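Local coordinates for putative GGDEF domain protein (Pseudomonas aeruginosa, PDB 7E6G), which probably makes the second messenger cyclic di-GMP from two molecules of GTP, as a magnesium-dependent diguanylate cyclase with a GGDEF domain, at residues A[88-91]-A[92-96]; A[96-99]-A[100-104]. All coordinates share one frame; numbering follows the deposited sequence.

Contact 1: residues A[88-91]-A[92-96]; sequences QMMR and DLNLA
Along the long helix 27-102, Gln88 and Asp92 meet one turn apart on a flank of the rod, while Met90 and Asn94 do so on the face turned to the second subunit. The backbone is regular α-helix: Asp92 N donates almost straight to Gln88 O (2.9 Å, N-H...O 173°), and Leu93, Asn94 and Leu95 repeat this i to i+4 bonding with Met89, Met90 and Arg91. With CG anti to the backbone N (chi1 -179°) and a bend at chi2, the Gln88 side chain runs forward until NE2 lies 2.9 Å from Asp92 OD1. The amide and carboxylate planes are 75° apart and the angle is poor for a hydrogen bond, so this is polar proximity; Asp92 OD2 has its stronger partner outside, in a salt bridge to a basic side chain of another protein's chain.

Met90 and Asn94 are consistent with core positions of a parallel coiled coil, since each meets its own counterpart across the dimer. Met90 SD lies 4.1 Å from Asn94 OD1. A flexible thioether suits a seam where Met90 of both subunits meet and an aromatic side chain of another protein's chain packs alongside. Asn94 is polar yet buried, but satisfied: OD1 accepts from ND2 of Asn94 of the second subunit, as asparagines often pair in such cores, and ND2 gives a weak hydrogen bond to Met90 O of that subunit.

Beside the seam, where it also packs on Met90 of the second subunit, Arg91 bends at chi2 and chi3 and brings its CD methylene against both methyls of Leu95, 3.8 Å from CD1 and 3.9 Å from CD2. Leu95 CD2 also lies obliquely to the guanidinium. At the other edge, Leu93 packs on Asn94 of the second subunit and brings CD2 loosely to 4.4 Å from Met90 SD.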
ATOM      1  N   GLN A  88       2.061   1.888 -15.295  1.00 31.43           N
ATOM      2  CA  GLN A  88       3.075   1.531 -16.287  1.00 30.84           C
ATOM      3  C   GLN A  88       2.530   1.694 -17.702  1.00 35.07           C
ATOM      4  O   GLN A  88       3.230   2.193 -18.588  1.00 36.67           O
ATOM      5  CB  GLN A  88       3.577   0.106 -16.062  1.00 25.64           C
ATOM      6  CG  GLN A  88       4.659  -0.322 -17.033  1.00 36.77           C
ATOM      7  CD  GLN A  88       5.879   0.598 -17.002  1.00 47.67           C
ATOM      8  OE1 GLN A  88       6.161   1.249 -15.987  1.00 47.65           O
ATOM      9  NE2 GLN A  88       6.605   0.665 -18.123  1.00 45.79           N
ATOM     10  N   MET A  89       1.344   1.401 -17.978  1.00 33.60           N
ATOM     11  CA  MET A  89       0.808   1.631 -19.213  1.00 37.53           C
ATOM     12  C   MET A  89       0.693   3.048 -19.524  1.00 39.07           C
ATOM     13  O   MET A  89       0.850   3.434 -20.585  1.00 34.04           O
ATOM     14  CB  MET A  89      -0.511   1.141 -19.065  1.00 36.00           C
ATOM     15  CG  MET A  89      -1.094   0.537 -20.212  1.00 38.90           C
ATOM     16  SD  MET A  89      -2.773   0.951 -20.165  1.00 79.05           S
ATOM     17  CE  MET A  89      -2.994   2.388 -21.128  1.00 65.36           C
ATOM     18  N   MET A  90       0.266   3.800 -18.574  1.00 35.93           N
ATOM     19  CA  MET A  90       0.228   5.242 -18.763  1.00 32.09           C
ATOM     20  C   MET A  90       1.619   5.809 -19.041  1.00 39.53           C
ATOM     21  O   MET A  90       1.781   6.721 -19.869  1.00 37.74           O
ATOM     22  CB  MET A  90      -0.375   5.866 -17.517  1.00 28.36           C
ATOM     23  CG  MET A  90      -0.380   7.326 -17.551  1.00 36.16           C
ATOM     24  SD  MET A  90      -1.416   7.860 -18.892  1.00 33.92           S
ATOM     25  CE  MET A  90      -2.509   8.960 -17.992  1.00 34.04           C
ATOM     26  N   ARG A  91       2.631   5.298 -18.331  1.00 37.65           N
ATOM     27  CA  ARG A  91       4.004   5.759 -18.491  1.00 32.14           C
ATOM     28  C   ARG A  91       4.509   5.492 -19.900  1.00 38.57           C
ATOM     29  O   ARG A  91       5.109   6.366 -20.538  1.00 40.36           O
ATOM     30  CB  ARG A  91       4.885   5.046 -17.471  1.00 35.92           C
ATOM     31  CG  ARG A  91       5.914   5.897 -16.796  1.00 45.14           C
ATOM     32  CD  ARG A  91       7.276   5.724 -17.441  1.00 48.46           C
ATOM     33  NE  ARG A  91       8.113   4.703 -16.805  1.00 54.44           N
ATOM     34  CZ  ARG A  91       9.337   4.926 -16.312  1.00 58.48           C
ATOM     35  NH1 ARG A  91      10.019   3.923 -15.782  1.00 55.49           N
ATOM     36  NH2 ARG A  91       9.883   6.145 -16.341  1.00 53.50           N
ATOM     37  N   ASP A  92       4.297   4.268 -20.388  1.00 33.70           N
ATOM     38  CA  ASP A  92       4.689   3.922 -21.747  1.00 32.72           C
ATOM     39  C   ASP A  92       3.991   4.814 -22.772  1.00 35.61           C
ATOM     40  O   ASP A  92       4.619   5.280 -23.735  1.00 35.99           O
ATOM     41  CB  ASP A  92       4.383   2.453 -22.004  1.00 30.00           C
ATOM     42  CG  ASP A  92       5.208   1.534 -21.138  1.00 36.98           C
ATOM     43  OD1 ASP A  92       6.260   1.979 -20.636  1.00 40.88           O
ATOM     44  OD2 ASP A  92       4.816   0.359 -20.952  1.00 42.57           O
ATOM     45  N   LEU A  93       2.694   5.074 -22.578  1.00 39.85           N
ATOM     46  CA  LEU A  93       1.990   5.995 -23.468  1.00 38.74           C
ATOM     47  C   LEU A  93       2.604   7.399 -23.439  1.00 36.03           C
ATOM     48  O   LEU A  93       2.781   8.030 -24.490  1.00 38.96           O
ATOM     49  CB  LEU A  93       0.512   6.044 -23.090  1.00 39.81           C
ATOM     50  CG  LEU A  93      -0.359   6.864 -24.039  1.00 46.97           C
ATOM     51  CD1 LEU A  93      -1.109   5.934 -24.950  1.00 45.58           C
ATOM     52  CD2 LEU A  93      -1.344   7.737 -23.276  1.00 49.73           C
ATOM     53  N   ASN A  94       2.947   7.907 -22.257  1.00 31.15           N
ATOM     54  CA  ASN A  94       3.520   9.248 -22.215  1.00 33.75           C
ATOM     55  C   ASN A  94       4.896   9.278 -22.871  1.00 37.47           C
ATOM     56  O   ASN A  94       5.249  10.250 -23.551  1.00 37.33           O
ATOM     57  CB  ASN A  94       3.600   9.754 -20.773  1.00 37.72           C
ATOM     58  CG  ASN A  94       2.255  10.236 -20.238  1.00 36.28           C
ATOM     59  OD1 ASN A  94       1.255  10.259 -20.959  1.00 35.36           O
ATOM     60  ND2 ASN A  94       2.228  10.625 -18.964  1.00 34.38           N
ATOM     61  N   LEU A  95       5.687   8.223 -22.670  1.00 38.35           N
ATOM     62  CA  LEU A  95       7.016   8.160 -23.268  1.00 36.52           C
ATOM     63  C   LEU A  95       6.930   8.164 -24.789  1.00 36.62           C
ATOM     64  O   LEU A  95       7.643   8.916 -25.460  1.00 34.74           O
ATOM     65  CB  LEU A  95       7.749   6.910 -22.778  1.00 39.76           C
ATOM     66  CG  LEU A  95       8.644   7.028 -21.538  1.00 44.32           C
ATOM     67  CD1 LEU A  95       7.995   7.934 -20.501  1.00 44.02           C
ATOM     68  CD2 LEU A  95       8.962   5.642 -20.932  1.00 42.75           C
ATOM     69  N   ALA A  96       6.073   7.308 -25.352  1.00 35.53           N
ATOM     70  CA  ALA A  96       5.899   7.295 -26.800  1.00 30.53           C
ATOM     71  C   ALA A  96       5.454   8.660 -27.321  1.00 38.83           C
ATOM     72  O   ALA A  96       5.965   9.129 -28.349  1.00 42.09           O
ATOM     73  CB  ALA A  96       4.903   6.217 -27.205  1.00 26.71           C
TER

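Contact 2: residues A[96-99]-A[100-104]; sequences ALKE and ASIRD
Glu99 and Arg103 lie obliquely against each other where the long helix 27-102 ends and the chain turns into the GGDEF domain, just ahead of the DxLT motif that begins at Asp104. Their carboxylate and guanidinium planes differ by 38°, but the charged ends do not pair: Glu99 OE1 rests against the methylenes of Arg103, 3.3 Å from CD and 4.7 Å from NE. Arg103 bends at chi2 and chi3 and gives NE to Gly108 O in the following loop. Opposite charges nearby may still favour each other weakly.

One residue back, Lys98 crosses Ile102, with Lys98 CE 3.9 Å from Ile102 CG2. A lysine suits this exposed place because a methylene near its end can lie against a branched residue while the chain also packs on Leu97 of the second subunit.

The last turn is held by Lys98 O, which accepts from Ile102 N (3.0 Å), and by Glu99 O. Ser101 N donates chiefly to Leu97 O and only weakly to Lys98 O, to which OG adds another weak bond. Arg103 is the first residue to leave helical backbone angles, yet its N still donates to Glu99 O at 3.1 Å, with an N-H...O angle of 148°.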
ATOM      1  N   ALA A  96       6.073   7.308 -25.352  1.00 35.53           N
ATOM      2  CA  ALA A  96       5.899   7.295 -26.800  1.00 30.53           C
ATOM      3  C   ALA A  96       5.454   8.660 -27.321  1.00 38.83           C
ATOM      4  O   ALA A  96       5.965   9.129 -28.349  1.00 42.09           O
ATOM      5  CB  ALA A  96       4.903   6.217 -27.205  1.00 26.71           C
ATOM      6  N   LEU A  97       4.510   9.324 -26.631  1.00 34.60           N
ATOM      7  CA  LEU A  97       4.014  10.603 -27.140  1.00 31.17           C
ATOM      8  C   LEU A  97       5.106  11.666 -27.128  1.00 30.68           C
ATOM      9  O   LEU A  97       5.265  12.423 -28.094  1.00 29.23           O
ATOM     10  CB  LEU A  97       2.802  11.088 -26.339  1.00 32.42           C
ATOM     11  CG  LEU A  97       1.452  10.391 -26.544  1.00 30.55           C
ATOM     12  CD1 LEU A  97       0.522  10.640 -25.342  1.00 31.34           C
ATOM     13  CD2 LEU A  97       0.809  10.838 -27.813  1.00 24.39           C
ATOM     14  N   LYS A  98       5.844  11.754 -26.014  1.00 33.17           N
ATOM     15  CA  LYS A  98       6.953  12.698 -25.892  1.00 35.26           C
ATOM     16  C   LYS A  98       8.005  12.437 -26.960  1.00 35.95           C
ATOM     17  O   LYS A  98       8.442  13.358 -27.664  1.00 38.83           O
ATOM     18  CB  LYS A  98       7.568  12.582 -24.495  1.00 34.25           C
ATOM     19  CG  LYS A  98       8.636  13.626 -24.172  1.00 42.10           C
ATOM     20  CD  LYS A  98       8.052  14.842 -23.443  1.00 45.81           C
ATOM     21  CE  LYS A  98       8.512  16.171 -24.070  1.00 51.04           C
ATOM     22  NZ  LYS A  98       8.567  17.366 -23.161  1.00 46.71           N
ATOM     23  N   GLU A  99       8.426  11.181 -27.083  1.00 33.45           N
ATOM     24  CA  GLU A  99       9.328  10.769 -28.146  1.00 38.79           C
ATOM     25  C   GLU A  99       8.845  11.263 -29.509  1.00 41.08           C
ATOM     26  O   GLU A  99       9.615  11.847 -30.279  1.00 47.36           O
ATOM     27  CB  GLU A  99       9.470   9.240 -28.113  1.00 40.96           C
ATOM     28  CG  GLU A  99      10.360   8.645 -29.186  1.00 44.50           C
ATOM     29  CD  GLU A  99      11.834   8.740 -28.834  1.00 51.23           C
ATOM     30  OE1 GLU A  99      12.165   9.406 -27.822  1.00 53.33           O
ATOM     31  OE2 GLU A  99      12.666   8.163 -29.580  1.00 52.68           O
ATOM     32  N   ALA A 100       7.562  11.066 -29.814  1.00 38.07           N
ATOM     33  CA  ALA A 100       7.047  11.502 -31.107  1.00 34.09           C
ATOM     34  C   ALA A 100       7.034  13.017 -31.235  1.00 32.58           C
ATOM     35  O   ALA A 100       7.146  13.549 -32.346  1.00 39.02           O
ATOM     36  CB  ALA A 100       5.644  10.950 -31.341  1.00 28.55           C
ATOM     37  N   SER A 101       6.893  13.741 -30.148  1.00 31.45           N
ATOM     38  CA  SER A 101       6.818  15.175 -30.352  1.00 34.09           C
ATOM     39  C   SER A 101       8.189  15.861 -30.397  1.00 35.09           C
ATOM     40  O   SER A 101       8.313  16.913 -31.031  1.00 35.39           O
ATOM     41  CB  SER A 101       5.903  15.805 -29.298  1.00 31.96           C
ATOM     42  OG  SER A 101       6.622  16.288 -28.188  1.00 41.31           O
ATOM     43  N   ILE A 102       9.237  15.297 -29.801  1.00 35.54           N
ATOM     44  CA  ILE A 102      10.489  16.038 -29.660  1.00 38.35           C
ATOM     45  C   ILE A 102      11.685  15.369 -30.314  1.00 33.43           C
ATOM     46  O   ILE A 102      12.754  15.995 -30.379  1.00 29.32           O
ATOM     47  CB  ILE A 102      10.819  16.346 -28.179  1.00 37.44           C
ATOM     48  CG1 ILE A 102      10.957  15.044 -27.382  1.00 35.83           C
ATOM     49  CG2 ILE A 102       9.788  17.287 -27.584  1.00 32.44           C
ATOM     50  CD1 ILE A 102      12.091  15.026 -26.447  1.00 39.48           C
ATOM     51  N   ARG A 103      11.575  14.136 -30.789  1.00 33.81           N
ATOM     52  CA  ARG A 103      12.715  13.465 -31.403  1.00 33.36           C
ATOM     53  C   ARG A 103      12.467  13.238 -32.885  1.00 34.58           C
ATOM     54  O   ARG A 103      11.340  12.962 -33.307  1.00 34.17           O
ATOM     55  CB  ARG A 103      13.055  12.141 -30.708  1.00 40.00           C
ATOM     56  CG  ARG A 103      13.480  12.321 -29.245  1.00 50.96           C
ATOM     57  CD  ARG A 103      14.610  11.376 -28.830  1.00 58.32           C
ATOM     58  NE  ARG A 103      15.908  12.056 -28.678  1.00 65.48           N
ATOM     59  CZ  ARG A 103      16.389  12.507 -27.517  1.00 65.54           C
ATOM     60  NH1 ARG A 103      15.667  12.362 -26.409  1.00 66.30           N
ATOM     61  NH2 ARG A 103      17.578  13.107 -27.460  1.00 57.15           N
ATOM     62  N   ASP A 104      13.529  13.412 -33.666  1.00 32.28           N
ATOM     63  CA  ASP A 104      13.463  13.291 -35.110  1.00 29.49           C
ATOM     64  C   ASP A 104      13.533  11.823 -35.510  1.00 29.87           C
ATOM     65  O   ASP A 104      14.496  11.138 -35.143  1.00 33.48           O
ATOM     66  CB  ASP A 104      14.608  14.067 -35.752  1.00 29.31           C
ATOM     67  CG  ASP A 104      14.782  13.746 -37.227  1.00 33.31           C
ATOM     68  OD1 ASP A 104      13.875  14.084 -38.029  1.00 29.68           O
ATOM     69  OD2 ASP A 104      15.828  13.150 -37.582  1.00 36.15           O
TER

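In the fold
Contact 1 and contact 2 are successive portions of helix 27-102, sharing Ala96, with centres about 12 Å apart. Contact 1 is partly buried because Met90 and Asn94 enter the dimer seam and chains of another protein cover parts of its flanks; contact 2 lies at the surface, although Leu97 carries the seam onward by packing on Leu97 of the second subunit. The chemistry shifts accordingly. In 88-96 a thioether and a paired amide serve the interface between subunits, within an unbroken helix. In 96-104 the helix terminates: Ser101 O accepts a hydrogen bond from Asn111, and the side chains of Arg103 and Asp104 hydrogen-bond to Gly108 O and Thr107, tying the rod to the catalytic domain.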